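CurF (Lyngbya majuscula, PDB 2Q35) contains a crotonase-fold ECH2 domain that probably acts as a decarboxylase in polyketide chain beta-branching. Local coordinates at residues V201-K204 against Q205-A209. The protein carries 1 engineered substitution. Numbering follows the deposited sequence.
Sequences VALK and QHLSA
Leu203 and Leu207, one turn apart on the long alpha-helix 197-230 of this crotonase-family domain, meet through their side chains: the branch carbon CG of Leu203 lies 3.7 Å from the methyl CD1 of Leu207, the two side chains slanting across each other. Leu203 holds CG anti to its own N (chi1 -179°), whereas Leu207 turns CG beside its N (chi1 -66°), which swings that side chain back over the preceding turn and sets its CG 3.4 Å from Leu203 O. Trimming Leu203 to an alanine would probably leave CD1 of Leu207 without the apolar neighbour it has on the preceding turn and open a gap on this buried side of the helix. The same turn carries the i to i+4 backbone bonds, with the one from Leu207 N to Leu203 O, 2.9 Å, close to straight at the hydrogen (170°). One residue on, Lys204 O is gripped twice by Ser208, by N at 2.9 Å and by OG, which donates at 2.8 Å from the opposite face of the carbonyl plane; the hydroxyl proton is thereby spent on a carbonyl of the preceding turn. Lys204 itself runs out extended, and its NZ forms a salt bridge with Asp113, just before strand 114-118, and a hydrogen bond with Ile91 O, just before strand 93-97. The second subunit of the trimer also packs against this part of the helix: its Tyr156 lies on Lys204 and Leu207, its Arg143 NH1 hydrogen-bonds Leu207 O, and its Ser139 OG hydrogen-bonds His206 NE2. Where Ala202 O already receives the amide of His206, a water adds a second bond, donating to that oxygen at 2.7 Å and accepting from Gln205 NE2 at 3.1 Å.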
# COMPACT_ATOMS: atom_id res chain seq x y z
N VAL A 201 11.76 -21.70 3.95
CA VAL A 201 12.63 -21.38 2.82
C VAL A 201 11.79 -21.21 1.54
O VAL A 201 11.94 -20.21 0.81
CB VAL A 201 13.73 -22.45 2.66
CG1 VAL A 201 14.50 -22.23 1.33
CG2 VAL A 201 14.67 -22.41 3.86
N ALA A 202 10.86 -22.14 1.33
CA ALA A 202 9.99 -22.12 0.14
C ALA A 202 9.09 -20.89 0.12
O ALA A 202 8.94 -20.20 -0.90
CB ALA A 202 9.19 -23.38 0.07
N LEU A 203 8.52 -20.58 1.29
CA LEU A 203 7.64 -19.43 1.38
C LEU A 203 8.41 -18.15 1.12
O LEU A 203 7.94 -17.29 0.39
CB LEU A 203 6.99 -19.38 2.79
CG LEU A 203 6.02 -18.21 2.98
CD1 LEU A 203 4.85 -18.29 2.01
CD2 LEU A 203 5.51 -18.20 4.47
N LYS A 204 9.58 -18.00 1.76
CA LYS A 204 10.36 -16.76 1.62
C LYS A 204 10.74 -16.55 0.16
O LYS A 204 10.66 -15.41 -0.35
CB LYS A 204 11.61 -16.79 2.51
CG LYS A 204 12.46 -15.56 2.29
CD LYS A 204 13.64 -15.48 3.21
CE LYS A 204 14.60 -14.40 2.73
NZ LYS A 204 15.37 -13.82 3.87
N GLN A 205 11.11 -17.63 -0.52
CA GLN A 205 11.48 -17.52 -1.94
C GLN A 205 10.29 -17.00 -2.77
O GLN A 205 10.42 -16.10 -3.61
CB GLN A 205 11.97 -18.86 -2.48
CG GLN A 205 12.33 -18.77 -3.96
CD GLN A 205 13.06 -19.96 -4.47
OE1 GLN A 205 14.22 -19.87 -4.83
NE2 GLN A 205 12.38 -21.10 -4.51
N HIS A 206 9.13 -17.58 -2.51
CA HIS A 206 7.90 -17.17 -3.18
C HIS A 206 7.54 -15.71 -2.90
O HIS A 206 7.33 -14.93 -3.84
CB HIS A 206 6.77 -18.11 -2.74
CG HIS A 206 5.42 -17.71 -3.25
ND1 HIS A 206 5.05 -17.86 -4.57
CD2 HIS A 206 4.36 -17.16 -2.62
CE1 HIS A 206 3.81 -17.41 -4.73
NE2 HIS A 206 3.37 -16.99 -3.55
N LEU A 207 7.53 -15.31 -1.62
CA LEU A 207 7.16 -13.95 -1.24
C LEU A 207 8.14 -12.88 -1.75
O LEU A 207 7.75 -11.73 -1.99
CB LEU A 207 7.03 -13.83 0.28
CG LEU A 207 5.89 -14.63 0.89
CD1 LEU A 207 5.94 -14.60 2.41
CD2 LEU A 207 4.55 -14.09 0.42
N SER A 208 9.41 -13.27 -1.90
CA SER A 208 10.49 -12.33 -2.23
C SER A 208 10.66 -12.14 -3.73
O SER A 208 11.41 -11.26 -4.18
CB SER A 208 11.80 -12.86 -1.64
OG SER A 208 11.71 -12.83 -0.23
N ALA A 209 9.93 -12.95 -4.49
CA ALA A 209 10.15 -13.10 -5.93
C ALA A 209 9.97 -11.80 -6.69
O ALA A 209 10.81 -11.44 -7.53
CB ALA A 209 9.24 -14.19 -6.50
O HOH W 1 9.51 -21.11 -3.38